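Local atomic coordinates of nicastrin (Dictyostelium purpureum, PDB entry 4R12), a protein that is a component of the gamma-secretase complex, where it is probably essential for the intramembrane cleavage of proteins such as Notch receptors and a putative recruiter of substrates. Residues 207-210 with 211-214; 313-316 with 317-320. All coordinates share one frame; numbering follows the deposited sequence.

Interaction 1: 207-210 with 211-214. With NAG (2-acetamido-2-deoxy-beta-D-glucopyranose), chain B.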
loop_
_atom_site.group_PDB
_atom_site.type_symbol
_atom_site.label_atom_id
_atom_site.label_comp_id
_atom_site.label_asym_id
_atom_site.label_seq_id
_atom_site.Cartn_x
_atom_site.Cartn_y
_atom_site.Cartn_z
ATOM N N LYS A 207 17.055 -7.173 -22.305
ATOM C CA LYS A 207 18.112 -7.400 -21.341
ATOM C C LYS A 207 18.816 -6.070 -21.099
ATOM O O LYS A 207 19.122 -5.335 -22.040
ATOM C CB LYS A 207 19.081 -8.482 -21.837
ATOM C CG LYS A 207 20.246 -8.777 -20.893
ATOM C CD LYS A 207 21.203 -9.787 -21.515
ATOM C CE LYS A 207 22.573 -9.778 -20.843
ATOM N NZ LYS A 207 22.533 -10.362 -19.477
ATOM N N ILE A 208 19.024 -5.738 -19.835
ATOM C CA ILE A 208 19.657 -4.472 -19.495
ATOM C C ILE A 208 21.125 -4.503 -19.925
ATOM O O ILE A 208 21.840 -5.476 -19.672
ATOM C CB ILE A 208 19.523 -4.164 -17.985
ATOM C CG1 ILE A 208 18.080 -3.753 -17.657
ATOM C CG2 ILE A 208 20.488 -3.059 -17.562
ATOM C CD1 ILE A 208 17.764 -3.753 -16.171
ATOM N N ASP A 209 21.543 -3.448 -20.624
ATOM C CA ASP A 209 22.929 -3.275 -21.058
ATOM C C ASP A 209 23.786 -2.935 -19.845
ATOM O O ASP A 209 23.651 -1.849 -19.279
ATOM C CB ASP A 209 22.998 -2.167 -22.121
ATOM C CG ASP A 209 24.398 -1.959 -22.697
ATOM O OD1 ASP A 209 25.378 -2.551 -22.197
ATOM O OD2 ASP A 209 24.511 -1.170 -23.656
ATOM N N LYS A 210 24.672 -3.836 -19.429
ATOM C CA LYS A 210 25.372 -3.586 -18.169
ATOM C C LYS A 210 26.432 -2.485 -18.282
ATOM O O LYS A 210 27.081 -2.153 -17.301
ATOM C CB LYS A 210 25.995 -4.872 -17.609
ATOM C CG LYS A 210 25.631 -5.078 -16.119
ATOM C CD LYS A 210 26.098 -6.416 -15.521
ATOM C CE LYS A 210 27.458 -6.282 -14.834
ATOM N NZ LYS A 210 27.512 -6.968 -13.509
ATOM N N GLU A 211 26.578 -1.899 -19.466
ATOM C CA GLU A 211 27.479 -0.764 -19.659
ATOM C C GLU A 211 26.769 0.586 -19.532
ATOM O O GLU A 211 27.417 1.631 -19.439
ATOM C CB GLU A 211 28.150 -0.847 -21.026
ATOM C CG GLU A 211 29.085 -2.029 -21.190
ATOM C CD GLU A 211 29.671 -2.104 -22.585
ATOM O OE1 GLU A 211 29.127 -1.439 -23.499
ATOM O OE2 GLU A 211 30.678 -2.823 -22.770
ATOM N N LYS A 212 25.441 0.571 -19.552
ATOM C CA LYS A 212 24.685 1.811 -19.486
ATOM C C LYS A 212 24.362 2.173 -18.040
ATOM O O LYS A 212 24.288 1.303 -17.177
ATOM C CB LYS A 212 23.382 1.708 -20.304
ATOM C CG LYS A 212 23.544 1.810 -21.831
ATOM C CD LYS A 212 22.172 1.906 -22.502
ATOM C CE LYS A 212 22.257 1.883 -24.027
ATOM N NZ LYS A 212 20.910 2.110 -24.641
ATOM N N GLU A 213 24.170 3.460 -17.782
ATOM C CA GLU A 213 23.671 3.902 -16.488
ATOM C C GLU A 213 22.176 3.620 -16.381
ATOM O O GLU A 213 21.484 3.544 -17.388
ATOM C CB GLU A 213 23.955 5.393 -16.290
ATOM C CG GLU A 213 25.446 5.721 -16.222
ATOM C CD GLU A 213 25.701 7.191 -15.961
ATOM O OE1 GLU A 213 24.767 7.997 -16.142
ATOM O OE2 GLU A 213 26.835 7.540 -15.566
ATOM N N ILE A 214 21.687 3.448 -15.160
ATOM C CA ILE A 214 20.272 3.159 -14.935
ATOM C C ILE A 214 19.563 4.336 -14.282
ATOM O O ILE A 214 20.030 4.870 -13.284
ATOM C CB ILE A 214 20.083 1.910 -14.044
ATOM C CG1 ILE A 214 20.610 0.657 -14.747
ATOM C CG2 ILE A 214 18.616 1.725 -13.677
ATOM C CD1 ILE A 214 20.693 -0.572 -13.832
HETATM C C1 NAG B . 29.215 -2.113 -11.578
HETATM C C2 NAG B . 30.359 -2.971 -12.045
HETATM C C3 NAG B . 31.704 -2.296 -11.916
HETATM C C4 NAG B . 31.704 -0.797 -12.072
HETATM C C5 NAG B . 30.397 -0.145 -11.670
HETATM C C6 NAG B . 30.286 1.283 -12.115
HETATM C C7 NAG B . 30.547 -5.325 -11.817
HETATM C C8 NAG B . 30.202 -6.485 -10.953
HETATM N N2 NAG B . 30.430 -4.154 -11.250
HETATM O O3 NAG B . 32.597 -2.845 -12.872
HETATM O O4 NAG B . 32.641 -0.465 -11.082
HETATM O O5 NAG B . 29.337 -0.877 -12.227
HETATM O O6 NAG B . 30.381 1.352 -13.519
HETATM O O7 NAG B . 30.907 -5.458 -12.945
HETATM O O HOH W 1 23.274 -1.210 -16.609
#

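Interaction 2: 313-316 with 317-320. With NAG (2-acetamido-2-deoxy-beta-D-glucopyranose), chain B.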
loop_
_atom_site.group_PDB
_atom_site.type_symbol
_atom_site.label_atom_id
_atom_site.label_comp_id
_atom_site.label_asym_id
_atom_site.label_seq_id
_atom_site.Cartn_x
_atom_site.Cartn_y
_atom_site.Cartn_z
ATOM N N GLN A 313 21.321 -8.743 -14.242
ATOM C CA GLN A 313 21.206 -7.513 -15.019
ATOM C C GLN A 313 21.440 -6.203 -14.278
ATOM O O GLN A 313 21.765 -5.182 -14.906
ATOM C CB GLN A 313 19.814 -7.434 -15.651
ATOM C CG GLN A 313 19.453 -8.596 -16.545
ATOM C CD GLN A 313 18.120 -8.379 -17.222
ATOM O OE1 GLN A 313 17.878 -7.321 -17.804
ATOM N NE2 GLN A 313 17.239 -9.374 -17.141
ATOM N N ILE A 314 21.228 -6.191 -12.973
ATOM C CA ILE A 314 21.242 -4.921 -12.268
ATOM C C ILE A 314 22.490 -4.771 -11.420
ATOM O O ILE A 314 22.766 -5.552 -10.508
ATOM C CB ILE A 314 19.979 -4.725 -11.389
ATOM C CG1 ILE A 314 18.729 -4.693 -12.277
ATOM C CG2 ILE A 314 20.065 -3.410 -10.604
ATOM C CD1 ILE A 314 17.436 -4.552 -11.503
ATOM N N ASN A 315 23.301 -3.782 -11.752
ATOM C CA ASN A 315 24.467 -3.391 -10.975
ATOM C C ASN A 315 24.127 -2.171 -10.155
ATOM O O ASN A 315 23.847 -1.163 -10.695
ATOM C CB ASN A 315 25.623 -3.097 -11.917
ATOM C CG ASN A 315 26.897 -2.706 -11.202
ATOM O OD1 ASN A 315 26.883 -2.305 -10.074
ATOM N ND2 ASN A 315 27.998 -2.814 -11.894
ATOM N N PHE A 316 24.129 -2.295 -8.844
ATOM C CA PHE A 316 23.747 -1.213 -7.977
ATOM C C PHE A 316 24.449 0.070 -8.322
ATOM O O PHE A 316 23.856 1.094 -8.373
ATOM C CB PHE A 316 23.994 -1.549 -6.516
ATOM C CG PHE A 316 23.581 -0.470 -5.564
ATOM C CD1 PHE A 316 22.312 -0.401 -5.102
ATOM C CD2 PHE A 316 24.474 0.456 -5.121
ATOM C CE1 PHE A 316 21.924 0.574 -4.232
ATOM C CE2 PHE A 316 24.113 1.423 -4.241
ATOM C CZ PHE A 316 22.828 1.490 -3.794
ATOM N N THR A 317 25.732 -0.023 -8.582
ATOM C CA THR A 317 26.523 1.155 -8.820
ATOM C C THR A 317 26.226 1.839 -10.137
ATOM O O THR A 317 26.555 2.970 -10.288
ATOM C CB THR A 317 28.024 0.889 -8.645
ATOM O OG1 THR A 317 28.469 0.038 -9.675
ATOM C CG2 THR A 317 28.277 0.231 -7.356
ATOM N N LYS A 318 25.586 1.152 -11.068
ATOM C CA LYS A 318 25.119 1.777 -12.294
ATOM C C LYS A 318 23.860 2.619 -12.144
ATOM O O LYS A 318 23.511 3.341 -13.045
ATOM C CB LYS A 318 24.856 0.764 -13.364
ATOM C CG LYS A 318 26.060 0.087 -13.932
ATOM C CD LYS A 318 26.977 1.014 -14.672
ATOM C CE LYS A 318 28.254 0.269 -15.006
ATOM N NZ LYS A 318 28.922 0.753 -16.221
ATOM N N ILE A 319 23.171 2.502 -11.024
ATOM C CA ILE A 319 22.023 3.380 -10.783
ATOM C C ILE A 319 22.536 4.814 -10.600
ATOM O O ILE A 319 23.306 5.111 -9.678
ATOM C CB ILE A 319 21.198 2.920 -9.564
ATOM C CG1 ILE A 319 20.700 1.489 -9.779
ATOM C CG2 ILE A 319 20.010 3.845 -9.328
ATOM C CD1 ILE A 319 20.144 0.835 -8.520
ATOM N N SER A 320 22.132 5.697 -11.501
ATOM C CA SER A 320 22.760 7.013 -11.598
ATOM C C SER A 320 21.783 8.152 -11.312
ATOM O O SER A 320 22.193 9.312 -11.242
ATOM C CB SER A 320 23.375 7.199 -12.985
ATOM O OG SER A 320 22.356 7.290 -13.972
HETATM C C1 NAG B . 29.215 -2.113 -11.578
HETATM C C2 NAG B . 30.359 -2.971 -12.045
HETATM C C3 NAG B . 31.704 -2.296 -11.916
HETATM C C4 NAG B . 31.704 -0.797 -12.072
HETATM C C5 NAG B . 30.397 -0.145 -11.670
HETATM C C6 NAG B . 30.286 1.283 -12.115
HETATM C C7 NAG B . 30.547 -5.325 -11.817
HETATM C C8 NAG B . 30.202 -6.485 -10.953
HETATM N N2 NAG B . 30.430 -4.154 -11.250
HETATM O O3 NAG B . 32.597 -2.845 -12.872
HETATM O O4 NAG B . 32.641 -0.465 -11.082
HETATM O O5 NAG B . 29.337 -0.877 -12.227
HETATM O O6 NAG B . 30.381 1.352 -13.519
HETATM O O7 NAG B . 30.907 -5.458 -12.945
HETATM O O HOH W 2 24.210 3.767 -7.315
#

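Interaction 1: 207-210 with 211-214
Asp209 faces Glu211 and Lys212 round a tight bend, a type I beta turn running from Asp209 to Lys212. The turn is closed by Lys212 N, which donates to Asp209 O over 3.0 Å, and the aspartate side chain adds a second bond within the same loop. Followed outward, Asp209 CB first lies against Lys212 CG at 4.0 Å. With CG anti to the backbone N (chi1 -177°), the carboxylate has OD1 within bonding distance of Glu211 N and OD2 against the Lys212 chain. OD1 receives Glu211 N at 3.1 Å, the donor standing well above the carboxylate plane but the N-H pointing almost straight at the oxygen (162°). This closes an Asx turn inside the beta turn. OD2, the other tip, rests on the aliphatic part of Lys212, 3.6 Å from CG; that chain crosses the aspartate at about a right angle and runs on extended, its NZ 5.0 Å from OD2, too far for a salt bridge, and hydrogen-bonded to Trp259 O. Glu211 OE1 also comes to 4.1 Å from Asp209 OD1, a closeness of like charges that probably disfavours the pair slightly. If Asp209 were replaced by an alanine, Glu211 N would probably be left without its side-chain acceptor and the methylenes of Lys212 without the carboxylate they lie against. A water donates to both Asp209 O and Lys212 O, tying the ends of the turn together. The bend joins strand 192-203 to strand 214-220, and Ile208 and Ile214 at its base pack on Val264 of strand 262-268.

Interaction 2: 313-316 with 317-320
From Asn315 to Ile319 the backbone winds through a short 3-10 turn, with Lys318 N bonded to Asn315 O at 2.9 Å and Ile319 N to Phe316 O at 3.1 Å. Asn315 also folds its side chain back over the turn: CG is anti to the backbone N (chi1 -179°), which brings OD1 to 3.0 Å from Thr317 N. The bond is bent, at 139°, and closes an Asx turn. The nitrogen of the same amide carries the glycan: ND2 is covalently bonded to C1 of an N-acetylglucosamine, 1.4 Å away. Asn315, Phe316 and Thr317 thus spell the Asn-X-Thr sequon of N-glycosylation, and the bond from Thr317 N probably helps set the amide's rotation about CB-CG, and with it the direction in which the sugar leaves. Thr317 OG1 also lies close to OD1, but its placement is doubtful, and no bond can be assigned to it with confidence. Lys318 bends at chi2 and lays CG alongside Asn315 CB at 3.8 Å; the end of its chain runs toward the sugar, its exact placement there doubtful. Phe316 turns its ring away from the sugar, where Ile319 CD1 meets ring atom CD1 obliquely at 4.2 Å. A water donates to Phe316 O and, at 2.9 Å, to Ile319 O, bridging the step from turn to strand. The turn links helix 309-313 to strand 319-325. Ile314 and Phe316 pack on Leu285 of helix 276-287, and Ile319 on Leu216 of strand 214-220.

Interactions 1 and 2 come in series along the chain, with centres about 8 Å apart. Each leads into a strand of the large lobe, 214-220 and 319-325, and these two run parallel as neighbours, so the bends sit side by side where both strands begin. Ile214 N probably bonds to Lys318 O at the first step of this pairing, while the side-chain OE1 of Gln313, at the end of helix 309-313, accepts the N-H of Ile208. The glycan on Asn315 extends from interaction 2 and reaches the side chain of Lys210 in interaction 1, so both turns adjoin the same sugar.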